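Local coordinates for protein endoglucanase, family GH5 (Zobellia galactanivorans, PDB 6GL2) that hydrolyses hemicellulose as a glycoside hydrolase of family GH5, with mixed-linked beta-glucan among its probable substrates, at residues N8-A13 with V18-A23; S241-E246 with A291-R296; N29-Y34 with A82-K87; E168-V173 with L210-V215. All coordinates share one frame; numbering follows the deposited sequence. Where two conformers were deposited one is given.

Contact 1. Residues N8-A13 with V18-A23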
loop_
_atom_site.group_PDB
_atom_site.type_symbol
_atom_site.label_atom_id
_atom_site.label_comp_id
_atom_site.label_asym_id
_atom_site.label_seq_id
_atom_site.Cartn_x
_atom_site.Cartn_y
_atom_site.Cartn_z
ATOM N N ASN A 8 14.439 4.513 17.117
ATOM C CA ASN A 8 13.575 5.409 18.001
ATOM C C ASN A 8 12.117 5.446 17.570
ATOM O O ASN A 8 11.787 5.460 16.363
ATOM C CB ASN A 8 14.147 6.883 18.289
ATOM C CG ASN A 8 13.252 8.062 17.711
ATOM N N MET A 9 11.272 5.353 18.583
ATOM C CA MET A 9 9.847 5.520 18.462
ATOM C C MET A 9 9.445 6.858 19.077
ATOM O O MET A 9 9.413 7.065 20.329
ATOM C CB MET A 9 9.072 4.407 19.134
ATOM C CG MET A 9 9.612 3.029 18.771
ATOM S SD MET A 9 9.381 2.642 17.018
ATOM C CE MET A 9 7.608 2.569 16.768
ATOM N N ARG A 10 9.066 7.762 18.244
ATOM C CA ARG A 10 8.417 8.999 18.717
ATOM C C ARG A 10 7.073 8.786 19.350
ATOM O O ARG A 10 6.386 7.822 19.096
ATOM C CB ARG A 10 8.273 9.970 17.592
ATOM C CG ARG A 10 9.537 10.428 16.893
ATOM C CD ARG A 10 9.275 11.119 15.593
ATOM N NE ARG A 10 8.992 10.158 14.512
ATOM C CZ ARG A 10 8.804 10.510 13.258
ATOM N NH1 ARG A 10 8.800 11.773 12.869
ATOM N NH2 ARG A 10 8.660 9.501 12.350
ATOM N N GLU A 11 6.658 9.759 20.185
ATOM C CA GLU A 11 5.251 9.878 20.573
ATOM C C GLU A 11 4.745 10.839 19.473
ATOM O O GLU A 11 5.141 12.006 19.387
ATOM C CB GLU A 11 5.063 10.479 21.987
ATOM C CG GLU A 11 5.561 9.545 23.122
ATOM C CD GLU A 11 4.663 8.395 23.489
ATOM O OE1 GLU A 11 4.986 7.655 24.483
ATOM O OE2 GLU A 11 3.588 8.215 22.863
ATOM N N ILE A 12 4.000 10.289 18.506
ATOM C CA ILE A 12 3.528 10.996 17.367
ATOM C C ILE A 12 2.193 10.498 16.906
ATOM O O ILE A 12 1.999 9.310 16.723
ATOM C CB ILE A 12 4.555 10.994 16.214
ATOM C CG1 ILE A 12 4.143 11.934 15.061
ATOM C CG2 ILE A 12 4.887 9.549 15.757
ATOM C CD1 ILE A 12 5.215 12.172 14.031
ATOM N N ALA A 13 1.243 11.411 16.744
ATOM C CA ALA A 13 -0.121 11.081 16.367
ATOM C C ALA A 13 -0.092 10.681 14.868
ATOM O O ALA A 13 0.628 11.274 14.059
ATOM C CB ALA A 13 -1.047 12.320 16.548
ATOM N N VAL A 18 1.489 11.004 9.075
ATOM C CA VAL A 18 1.166 10.908 7.694
ATOM C C VAL A 18 1.605 12.117 6.910
ATOM O O VAL A 18 2.005 12.063 5.796
ATOM C CB VAL A 18 -0.336 10.516 7.480
ATOM C CG1 VAL A 18 -0.821 10.726 6.067
ATOM C CG2 VAL A 18 -0.544 9.078 7.941
ATOM N N LEU A 19 1.453 13.325 7.545
ATOM C CA LEU A 19 2.069 14.509 6.908
ATOM C C LEU A 19 3.574 14.310 6.691
ATOM O O LEU A 19 4.114 14.669 5.610
ATOM C CB LEU A 19 1.819 15.797 7.703
ATOM C CG LEU A 19 0.345 16.193 7.804
ATOM C CD1 LEU A 19 0.281 17.444 8.662
ATOM C CD2 LEU A 19 -0.247 16.499 6.479
ATOM N N ASP A 20 4.247 13.815 7.724
ATOM C CA ASP A 20 5.724 13.607 7.610
ATOM C C ASP A 20 6.123 12.570 6.530
ATOM O O ASP A 20 7.175 12.712 5.956
ATOM C CB ASP A 20 6.249 13.100 8.937
ATOM C CG ASP A 20 6.247 14.154 10.044
ATOM O OD1 ASP A 20 5.899 15.325 9.785
ATOM O OD2 ASP A 20 6.528 13.709 11.195
ATOM N N MET A 21 5.192 11.703 6.185
ATOM C CA MET A 21 5.434 10.679 5.135
ATOM C C MET A 21 5.574 11.386 3.734
ATOM O O MET A 21 6.039 10.710 2.804
ATOM C CB MET A 21 4.348 9.635 5.115
ATOM C CG MET A 21 4.395 8.702 6.273
ATOM S SD MET A 21 2.976 7.580 6.328
ATOM C CE MET A 21 3.271 6.537 4.894
ATOM N N GLY A 22 5.093 12.638 3.543
ATOM C CA GLY A 22 5.288 13.276 2.314
ATOM C C GLY A 22 4.538 12.546 1.176
ATOM O O GLY A 22 3.382 12.149 1.329
ATOM N N ALA A 23 5.223 12.402 0.038
ATOM C CA ALA A 23 4.708 11.671 -1.095
ATOM C C ALA A 23 5.467 10.363 -1.193
ATOM O O ALA A 23 6.668 10.278 -0.835
ATOM C CB ALA A 23 4.886 12.442 -2.379
#
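A surface salt bridge between Arg-10 and Asp-20 ties the N-terminal loop to the short helix 14-20, with Ile-12 packed beside it. NH1 of Arg-10 stands 3.4 Å from OD2 of Asp-20, a loose ion pair with no hydrogen bond between them. The two side chains come at each other from opposite directions, and the guanidinium and carboxylate planes are only 14° apart. Arginine suits the place because its planar head can serve several partners: NE makes a salt bridge with Asp-143, its stronger polar partner, and NH2 bonds to the hydroxyl of Tyr-101. Asp-20 in turn has Glu-16 close to its OD1, and the positive charge of Arg-10 probably eases that crowding of acids. Ile-12 supplies the apolar part. Its CG1 branch lies anti to the backbone N (chi1 -171°), which carries CD1 to 3.7 Å above one face of the Arg-10 guanidinium, near its rim, and to 3.5 Å from OD2 of Asp-20. Val-18 and Met-21 touch Cys-304 of strand 304-307. Such a helix before the first strand, lying across the N-terminal end of the strands, is a common bottom cover of (beta/alpha)8 barrels.

Contact 2. Residues S241-E246 with A291-R296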
loop_
_atom_site.group_PDB
_atom_site.type_symbol
_atom_site.label_atom_id
_atom_site.label_comp_id
_atom_site.label_asym_id
_atom_site.label_seq_id
_atom_site.Cartn_x
_atom_site.Cartn_y
_atom_site.Cartn_z
ATOM N N SER A 241 -9.071 8.508 -22.507
ATOM C CA SER A 241 -7.652 8.893 -22.469
ATOM C C SER A 241 -7.421 10.331 -22.166
ATOM O O SER A 241 -6.270 10.760 -22.048
ATOM C CB SER A 241 -6.901 8.492 -23.731
ATOM O OG SER A 241 -7.434 9.160 -24.855
ATOM N N THR A 242 -8.506 11.076 -22.006
ATOM C CA THR A 242 -8.427 12.430 -21.647
ATOM C C THR A 242 -8.861 12.671 -20.219
ATOM O O THR A 242 -9.694 11.926 -19.680
ATOM C CB THR A 242 -9.237 13.344 -22.616
ATOM O OG1 THR A 242 -10.598 13.022 -22.472
ATOM C CG2 THR A 242 -8.887 13.025 -24.064
ATOM N N TRP A 243 -8.249 13.661 -19.630
ATOM C CA TRP A 243 -8.567 14.083 -18.292
ATOM C C TRP A 243 -8.238 15.517 -18.145
ATOM O O TRP A 243 -7.148 15.974 -18.558
ATOM C CB TRP A 243 -7.818 13.223 -17.226
ATOM C CG TRP A 243 -8.325 13.451 -15.845
ATOM C CD1 TRP A 243 -9.302 12.726 -15.174
ATOM C CD2 TRP A 243 -7.988 14.569 -14.936
ATOM N NE1 TRP A 243 -9.539 13.285 -13.966
ATOM C CE2 TRP A 243 -8.789 14.372 -13.745
ATOM C CE3 TRP A 243 -7.080 15.640 -14.939
ATOM C CZ2 TRP A 243 -8.758 15.282 -12.703
ATOM C CZ3 TRP A 243 -7.078 16.542 -13.841
ATOM C CH2 TRP A 243 -7.890 16.322 -12.754
ATOM N N GLY A 244 -9.152 16.264 -17.516
ATOM C CA GLY A 244 -8.903 17.600 -17.053
ATOM C C GLY A 244 -10.036 18.637 -17.164
ATOM O O GLY A 244 -9.768 19.805 -16.881
ATOM N N THR A 245 -11.241 18.149 -17.440
ATOM C CA THR A 245 -12.468 19.051 -17.466
ATOM C C THR A 245 -12.810 19.477 -16.031
ATOM O O THR A 245 -12.310 18.849 -15.057
ATOM C CB THR A 245 -13.657 18.381 -18.098
ATOM O OG1 THR A 245 -14.080 17.262 -17.322
ATOM C CG2 THR A 245 -13.399 18.009 -19.589
ATOM N N GLU A 246 -13.654 20.515 -15.831
ATOM C CA GLU A 246 -14.120 20.801 -14.472
ATOM C C GLU A 246 -14.921 19.673 -13.909
ATOM O O GLU A 246 -14.818 19.439 -12.682
ATOM C CB GLU A 246 -14.909 22.121 -14.413
ATOM C CG GLU A 246 -14.053 23.329 -14.801
ATOM C CD GLU A 246 -12.657 23.404 -14.125
ATOM O OE1 GLU A 246 -12.556 23.262 -12.872
ATOM O OE2 GLU A 246 -11.644 23.644 -14.848
ATOM N N ALA A 291 -1.966 13.737 -12.520
ATOM C CA ALA A 291 -1.039 13.511 -11.413
ATOM C C ALA A 291 -0.907 14.733 -10.554
ATOM O O ALA A 291 -0.911 14.671 -9.304
ATOM C CB ALA A 291 0.300 12.941 -11.940
ATOM N N GLU A 292 -0.699 15.868 -11.233
ATOM C CA GLU A 292 -0.553 17.146 -10.519
ATOM C C GLU A 292 -1.764 17.424 -9.605
ATOM O O GLU A 292 -1.637 17.801 -8.459
ATOM C CB GLU A 292 -0.456 18.290 -11.584
ATOM C CG GLU A 292 0.905 18.492 -12.284
ATOM C CD GLU A 292 0.900 19.433 -13.461
ATOM O OE1 GLU A 292 -0.215 19.801 -13.923
ATOM O OE2 GLU A 292 2.025 19.767 -13.970
ATOM N N PHE A 293 -2.949 17.241 -10.199
ATOM C CA PHE A 293 -4.217 17.597 -9.513
ATOM C C PHE A 293 -4.529 16.636 -8.342
ATOM O O PHE A 293 -4.857 16.987 -7.249
ATOM C CB PHE A 293 -5.371 17.569 -10.486
ATOM C CG PHE A 293 -6.653 18.135 -9.911
ATOM C CD1 PHE A 293 -6.970 19.522 -9.954
ATOM C CD2 PHE A 293 -7.537 17.312 -9.233
ATOM C CE1 PHE A 293 -8.154 19.997 -9.416
ATOM C CE2 PHE A 293 -8.746 17.823 -8.665
ATOM C CZ PHE A 293 -9.033 19.161 -8.753
ATOM N N TYR A 294 -4.303 15.352 -8.662
ATOM C CA TYR A 294 -4.569 14.305 -7.646
ATOM C C TYR A 294 -3.693 14.523 -6.414
ATOM O O TYR A 294 -4.100 14.455 -5.279
ATOM C CB TYR A 294 -4.422 12.925 -8.371
ATOM C CG TYR A 294 -4.921 11.714 -7.562
ATOM C CD1 TYR A 294 -4.290 11.359 -6.386
ATOM C CD2 TYR A 294 -5.946 10.916 -8.011
ATOM C CE1 TYR A 294 -4.700 10.284 -5.636
ATOM C CE2 TYR A 294 -6.378 9.833 -7.262
ATOM C CZ TYR A 294 -5.703 9.466 -6.069
ATOM O OH TYR A 294 -6.130 8.399 -5.316
ATOM N N ALA A 295 -2.360 14.635 -6.700
ATOM C CA ALA A 295 -1.393 14.721 -5.632
ATOM C C ALA A 295 -1.671 16.004 -4.771
ATOM O O ALA A 295 -1.635 15.964 -3.538
ATOM C CB ALA A 295 0.042 14.709 -6.159
ATOM N N ARG A 296 -1.949 17.120 -5.436
ATOM C CA ARG A 296 -2.270 18.402 -4.760
ATOM C C ARG A 296 -3.519 18.181 -3.881
ATOM O O ARG A 296 -3.553 18.601 -2.756
ATOM C CB ARG A 296 -2.460 19.531 -5.781
ATOM C CG ARG A 296 -3.131 20.826 -5.277
ATOM C CD ARG A 296 -3.378 21.856 -6.412
ATOM N NE ARG A 296 -3.783 23.150 -5.840
ATOM C CZ ARG A 296 -2.957 24.177 -5.608
ATOM N NH1 ARG A 296 -1.725 24.172 -6.056
ATOM N NH2 ARG A 296 -3.433 25.268 -5.021
#
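Trp-243 and Phe-293 meet crosswise, their side chains running at about a right angle, while the tryptophan six-membered ring and the phenyl ring are inclined by 52° with centroids 5.5 Å apart. The pair is neither a parallel stack nor a true edge-to-face pair. What touches is the outer rim of the indole: CH2 of Trp-243 lies 3.6 Å from both CG and CB of Phe-293, at the root of the phenyl ring. From the tryptophan's side, CG of Phe-293 sits at the edge, near the indole plane. A long, flat residue suits the loop because the far rim of its indole reaches the phenylalanine although CA of Trp-243 and CA of Phe-293 are 10.4 Å apart. A phenyl ring suits the helix position, an apolar surface for the indole rim on which Lys-249 and Leu-253 also pack. Thr-242, next to the tryptophan, binds magnesium together with Asp-240 and Asp-248 in a structure of this protein, although the metal is absent from this chain. Around the pair, His-290 of helix 284-301 meets Trp-243 edge to face and Phe-234 of helix 232-237 also meets it, while Lys-249 and Leu-253 belong to helix 246-266.

Contact 3. Residues N29-Y34 with A82-K87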
loop_
_atom_site.group_PDB
_atom_site.type_symbol
_atom_site.label_atom_id
_atom_site.label_comp_id
_atom_site.label_asym_id
_atom_site.label_seq_id
_atom_site.Cartn_x
_atom_site.Cartn_y
_atom_site.Cartn_z
ATOM N N ASN A 29 5.781 -4.671 -8.833
ATOM C CA ASN A 29 6.255 -5.783 -9.569
ATOM C C ASN A 29 7.681 -6.188 -9.310
ATOM O O ASN A 29 8.485 -6.468 -10.193
ATOM C CB ASN A 29 6.014 -5.567 -11.073
ATOM C CG ASN A 29 4.538 -5.747 -11.504
ATOM O OD1 ASN A 29 3.652 -5.891 -10.712
ATOM N ND2 ASN A 29 4.303 -5.686 -12.841
ATOM N N ALA A 30 8.080 -6.117 -8.024
ATOM C CA ALA A 30 9.366 -6.559 -7.541
ATOM C C ALA A 30 9.128 -7.689 -6.540
ATOM O O ALA A 30 8.880 -8.785 -6.966
ATOM C CB ALA A 30 10.203 -5.389 -7.012
ATOM N N MET A 31 9.232 -7.406 -5.241
ATOM C CA MET A 31 9.033 -8.419 -4.225
ATOM C C MET A 31 7.618 -8.932 -4.163
ATOM O O MET A 31 7.335 -9.956 -3.549
ATOM C CB MET A 31 9.488 -7.902 -2.857
ATOM C CG MET A 31 10.986 -7.528 -2.818
ATOM S SD MET A 31 12.044 -8.957 -3.082
ATOM C CE MET A 31 11.842 -9.738 -1.403
ATOM N N ASP A 32 6.676 -8.157 -4.734
ATOM C CA ASP A 32 5.277 -8.547 -4.883
ATOM C C ASP A 32 4.997 -9.471 -6.075
ATOM O O ASP A 32 3.888 -9.982 -6.172
ATOM C CB ASP A 32 4.390 -7.299 -5.006
ATOM C CG ASP A 32 4.891 -6.343 -6.018
ATOM O OD1 ASP A 32 6.116 -6.011 -6.049
ATOM O OD2 ASP A 32 4.057 -5.830 -6.852
ATOM N N THR A 33 5.970 -9.696 -6.932
ATOM C CA THR A 33 5.766 -10.559 -8.088
ATOM C C THR A 33 5.190 -11.902 -7.640
ATOM O O THR A 33 5.659 -12.522 -6.702
ATOM C CB THR A 33 7.144 -10.721 -8.757
ATOM O OG1 THR A 33 7.570 -9.504 -9.323
ATOM C CG2 THR A 33 7.145 -11.853 -9.873
ATOM N N TYR A 34 4.152 -12.336 -8.362
ATOM C CA TYR A 34 3.496 -13.595 -7.983
ATOM C C TYR A 34 4.188 -14.753 -8.694
ATOM O O TYR A 34 3.633 -15.310 -9.714
ATOM C CB TYR A 34 2.005 -13.554 -8.234
ATOM C CG TYR A 34 1.249 -14.678 -7.554
ATOM C CD1 TYR A 34 1.103 -14.704 -6.222
ATOM C CD2 TYR A 34 0.795 -15.745 -8.278
ATOM C CE1 TYR A 34 0.420 -15.704 -5.562
ATOM C CE2 TYR A 34 0.127 -16.783 -7.619
ATOM C CZ TYR A 34 -0.017 -16.758 -6.261
ATOM O OH TYR A 34 -0.724 -17.747 -5.610
ATOM N N ALA A 82 14.177 -17.682 5.624
ATOM C CA ALA A 82 15.049 -16.644 6.123
ATOM C C ALA A 82 15.675 -15.788 5.053
ATOM O O ALA A 82 15.745 -14.575 5.214
ATOM C CB ALA A 82 16.101 -17.282 7.008
ATOM N N ASN A 83 16.028 -16.412 3.957
ATOM C CA ASN A 83 16.638 -15.645 2.943
ATOM C C ASN A 83 15.696 -14.680 2.213
ATOM O O ASN A 83 16.173 -13.710 1.627
ATOM C CB ASN A 83 17.476 -16.518 1.982
ATOM C CG ASN A 83 16.671 -17.531 1.189
ATOM O OD1 ASN A 83 15.464 -17.686 1.324
ATOM N ND2 ASN A 83 17.400 -18.250 0.300
ATOM N N TRP A 84 14.407 -14.977 2.253
ATOM C CA TRP A 84 13.388 -14.059 1.727
ATOM C C TRP A 84 13.267 -12.849 2.641
ATOM O O TRP A 84 13.247 -11.701 2.168
ATOM C CB TRP A 84 12.098 -14.824 1.529
ATOM C CG TRP A 84 11.033 -13.995 0.867
ATOM C CD1 TRP A 84 9.867 -13.566 1.395
ATOM C CD2 TRP A 84 11.078 -13.487 -0.483
ATOM N NE1 TRP A 84 9.119 -12.918 0.465
ATOM C CE2 TRP A 84 9.828 -12.792 -0.693
ATOM C CE3 TRP A 84 11.968 -13.530 -1.487
ATOM C CZ2 TRP A 84 9.494 -12.272 -1.938
ATOM C CZ3 TRP A 84 11.628 -12.948 -2.727
ATOM C CH2 TRP A 84 10.432 -12.340 -2.937
ATOM N N LEU A 85 13.163 -13.102 3.950
ATOM C CA LEU A 85 13.212 -11.995 4.882
ATOM C C LEU A 85 14.455 -11.151 4.681
ATOM O O LEU A 85 14.364 -9.935 4.839
ATOM C CB LEU A 85 13.082 -12.491 6.322
ATOM C CG LEU A 85 11.719 -12.990 6.737
ATOM C CD1 LEU A 85 11.750 -13.890 7.955
ATOM C CD2 LEU A 85 10.803 -11.866 7.065
ATOM N N ASP A 86 15.583 -11.809 4.428
ATOM C CA ASP A 86 16.817 -11.063 4.227
ATOM C C ASP A 86 16.645 -10.070 3.059
ATOM O O ASP A 86 17.152 -8.937 3.142
ATOM C CB ASP A 86 17.997 -11.987 3.956
ATOM C CG ASP A 86 18.470 -12.759 5.171
ATOM O OD1 ASP A 86 18.117 -12.547 6.290
ATOM O OD2 ASP A 86 19.221 -13.780 4.865
ATOM N N LYS A 87 16.103 -10.554 1.956
ATOM C CA LYS A 87 15.872 -9.686 0.798
ATOM C C LYS A 87 14.960 -8.500 1.088
ATOM O O LYS A 87 15.228 -7.395 0.622
ATOM C CB LYS A 87 15.378 -10.468 -0.392
ATOM C CG LYS A 87 16.388 -11.473 -0.934
ATOM C CD LYS A 87 15.764 -12.332 -2.015
ATOM C CE LYS A 87 16.794 -12.640 -3.077
ATOM N NZ LYS A 87 16.231 -13.197 -4.362
#
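With CG anti to the carbonyl carbon (chi1 -61°) and the chain bent at its second and third torsions, the Met-31 side chain curls its methyl group onto the indole of Trp-84, which swings out from helix 82-96 with CG opposite the backbone N (chi1 -174°). CE of Met-31 stands 3.4 Å from the centroid of the Trp-84 six-membered ring and 13° off its normal, a CH-pi contact over one face. SD of Met-31 lies obliquely at 4.4 Å from that centroid, giving a Met-aromatic contact. The carbonyl O of Met-31 approaches the ring edge in its plane, 3.6 Å from CZ2 of Trp-84. CE of Met-31 also rests 3.7 Å from CB of Lys-87, whose amine leads away to a salt bridge with Glu-38. Methionine, flexible and polarisable, suits a ring it must fold over. Replacing Trp-84 by an alanine is likely to take away the face under the methionine methyl, leaving it freer to turn, and to leave His-71 without its stacking partner. Met-31, also touching Val-88 and Ile-91, joins the loop after strand 24-26 to helix 82-96, while His-71 and Trp-68, from the chain between strand 61-64 and that helix, pack on the indole.

Contact 4. Residues E168-V173 with L210-V215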
loop_
_atom_site.group_PDB
_atom_site.type_symbol
_atom_site.label_atom_id
_atom_site.label_comp_id
_atom_site.label_asym_id
_atom_site.label_seq_id
_atom_site.Cartn_x
_atom_site.Cartn_y
_atom_site.Cartn_z
ATOM N N GLU A 168 -20.270 -10.880 4.337
ATOM C CA GLU A 168 -19.394 -11.927 4.796
ATOM C C GLU A 168 -17.912 -11.590 4.509
ATOM O O GLU A 168 -17.081 -11.750 5.349
ATOM C CB GLU A 168 -19.726 -13.216 4.152
ATOM C CG GLU A 168 -18.724 -14.369 4.342
ATOM C CD GLU A 168 -19.031 -15.626 3.542
ATOM O OE1 GLU A 168 -19.855 -15.649 2.534
ATOM O OE2 GLU A 168 -18.447 -16.684 3.795
ATOM N N GLY A 169 -17.650 -11.101 3.303
ATOM C CA GLY A 169 -16.268 -10.780 2.908
ATOM C C GLY A 169 -15.784 -9.653 3.764
ATOM O O GLY A 169 -14.607 -9.738 4.235
ATOM N N ARG A 170 -16.508 -8.568 4.033
ATOM C CA ARG A 170 -16.034 -7.476 4.851
ATOM C C ARG A 170 -15.823 -7.940 6.265
ATOM O O ARG A 170 -14.923 -7.454 6.951
ATOM C CB ARG A 170 -16.973 -6.295 4.830
ATOM C CG ARG A 170 -17.070 -5.657 3.448
ATOM C CD ARG A 170 -17.928 -4.388 3.385
ATOM N NE ARG A 170 -19.334 -4.601 3.714
ATOM C CZ ARG A 170 -20.216 -4.991 2.838
ATOM N NH1 ARG A 170 -21.483 -5.141 3.247
ATOM N NH2 ARG A 170 -19.974 -5.186 1.572
ATOM N N ASP A 171 -16.701 -8.798 6.783
ATOM C CA ASP A 171 -16.558 -9.331 8.121
ATOM C C ASP A 171 -15.269 -10.127 8.237
ATOM O O ASP A 171 -14.502 -9.882 9.220
ATOM C CB ASP A 171 -17.726 -10.259 8.462
ATOM C CG ASP A 171 -18.996 -9.552 8.828
ATOM O OD1 ASP A 171 -19.022 -8.339 9.029
ATOM O OD2 ASP A 171 -20.001 -10.316 8.942
ATOM N N ALA A 172 -15.028 -11.024 7.329
ATOM C CA ALA A 172 -13.817 -11.778 7.362
ATOM C C ALA A 172 -12.587 -10.904 7.249
ATOM O O ALA A 172 -11.612 -11.103 7.996
ATOM C CB ALA A 172 -13.885 -12.803 6.278
ATOM N N VAL A 173 -12.607 -9.943 6.305
ATOM C CA VAL A 173 -11.463 -9.040 6.229
ATOM C C VAL A 173 -11.221 -8.338 7.548
ATOM O O VAL A 173 -10.065 -8.243 7.994
ATOM C CB VAL A 173 -11.603 -8.036 5.060
ATOM C CG1 VAL A 173 -10.552 -6.942 5.197
ATOM C CG2 VAL A 173 -11.481 -8.866 3.778
ATOM N N LEU A 210 -16.292 1.534 3.325
ATOM C CA LEU A 210 -16.055 2.627 4.255
ATOM C C LEU A 210 -16.861 2.490 5.561
ATOM O O LEU A 210 -16.382 2.690 6.671
ATOM C CB LEU A 210 -16.352 3.957 3.595
ATOM C CG LEU A 210 -15.133 4.697 3.104
ATOM C CD1 LEU A 210 -14.265 3.806 2.210
ATOM C CD2 LEU A 210 -15.573 5.989 2.421
ATOM N N ASN A 211 -18.133 2.091 5.371
ATOM C CA ASN A 211 -19.043 2.082 6.507
ATOM C C ASN A 211 -18.762 0.884 7.440
ATOM O O ASN A 211 -18.876 1.006 8.668
ATOM C CB ASN A 211 -20.512 2.152 5.993
ATOM C CG ASN A 211 -20.876 3.549 5.340
ATOM O OD1 ASN A 211 -20.344 4.606 5.738
ATOM N ND2 ASN A 211 -21.808 3.554 4.350
ATOM N N ASP A 212 -18.301 -0.254 6.856
ATOM C CA ASP A 212 -18.074 -1.470 7.622
ATOM C C ASP A 212 -16.660 -1.611 8.167
ATOM O O ASP A 212 -16.410 -2.559 8.909
ATOM C CB ASP A 212 -18.469 -2.668 6.799
ATOM C CG ASP A 212 -20.000 -2.840 6.702
ATOM O OD1 ASP A 212 -20.749 -2.034 7.304
ATOM O OD2 ASP A 212 -20.410 -3.754 5.987
ATOM N N TYR A 213 -15.777 -0.677 7.901
ATOM C CA TYR A 213 -14.410 -0.762 8.339
ATOM C C TYR A 213 -14.287 -0.685 9.840
ATOM O O TYR A 213 -14.876 0.230 10.460
ATOM C CB TYR A 213 -13.732 0.428 7.733
ATOM C CG TYR A 213 -12.287 0.635 8.116
ATOM C CD1 TYR A 213 -11.324 -0.141 7.525
ATOM C CD2 TYR A 213 -11.889 1.609 9.011
ATOM C CE1 TYR A 213 -9.973 0.045 7.823
ATOM C CE2 TYR A 213 -10.545 1.786 9.338
ATOM C CZ TYR A 213 -9.582 0.978 8.696
ATOM O OH TYR A 213 -8.224 1.245 9.009
ATOM N N LEU A 214 -13.489 -1.539 10.443
ATOM C CA LEU A 214 -13.217 -1.557 11.835
ATOM C C LEU A 214 -11.733 -1.514 12.114
ATOM O O LEU A 214 -10.972 -2.348 11.600
ATOM C CB LEU A 214 -13.787 -2.818 12.548
ATOM C CG LEU A 214 -15.313 -2.889 12.517
ATOM C CD1 LEU A 214 -15.724 -4.289 12.991
ATOM C CD2 LEU A 214 -15.925 -1.799 13.387
ATOM N N VAL A 215 -11.292 -0.657 12.993
ATOM C CA VAL A 215 -9.903 -0.635 13.442
ATOM C C VAL A 215 -9.774 -1.574 14.652
ATOM O O VAL A 215 -10.470 -1.399 15.688
ATOM C CB VAL A 215 -9.459 0.776 13.893
ATOM C CG1 VAL A 215 -8.060 0.761 14.480
ATOM C CG2 VAL A 215 -9.525 1.732 12.715
#
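Arg-170 and Asp-212 join two helices on the outside of the (beta/alpha)8 barrel: helix 167-186, which follows strand 145-148, and the short helix 207-212, which follows strand 196-199. The main interaction is a salt bridge carried by one carboxylate oxygen. NE of Arg-170 donates to OD2 of Asp-212 over 2.7 Å with an N-H...O angle of 161°, a short and fairly straight bond. NH1 of Arg-170 adds a weak bond to OD2 of Asp-212 at 3.3 Å. OD2 lies at the guanidinium edge, close to its plane, although the two flat groups are turned 42° against each other. The arginine chain bends at its third torsion, which turns its NE edge toward the aspartate.

Further hydrogen bonds fix the head: NH2 bonds to the carbonyl O of Gly-164 and NH1 to OE1 of Gln-167, whose NE2 also makes a weak bond to OD2 of Asp-212. Arginine fits because its three nitrogens serve all these acceptors. A short acid suits Asp-212 because CA of Arg-170 and CA of Asp-212 are only 6.9 Å apart and its OD2 can take the donors NE and NH1. A methionine in place of Arg-170 would probably leave the Asp-212 carboxylate without its positive mate and the Gly-164 carbonyl without this donor.

Van der Waals contact is slight, with CD of Arg-170 lying 3.9 Å from CB of Asp-212. Asn-174 of helix 167-186 adds a second tie, bonding to O of Asp-212 and N of Leu-214. At the bridge itself, NE of Arg-170 meets OD2 of Asp-212 on the anti side, 29° out of the carboxylate plane.

The four contacts lie at separate places round one barrel, and none touches another. Contact 1 lies at the N-terminal end of the strands, whereas the loop of contact 3 leaves the C-terminal end of strand 24-26, the end where (beta/alpha)8 hydrolases carry their active site; their centres are 26 Å apart. Contacts 2 and 3 lie on opposite sides of the chain's centre; the magnesium site, to which Thr-242 of contact 2 belongs, is far from that loop, the nearest atoms of the two contacts being about 18 Å apart. Contact 1 approaches contact 2 to about 7 Å at the nearest atoms. Contact 4 lies about 12 Å from contact 2 by nearest atoms.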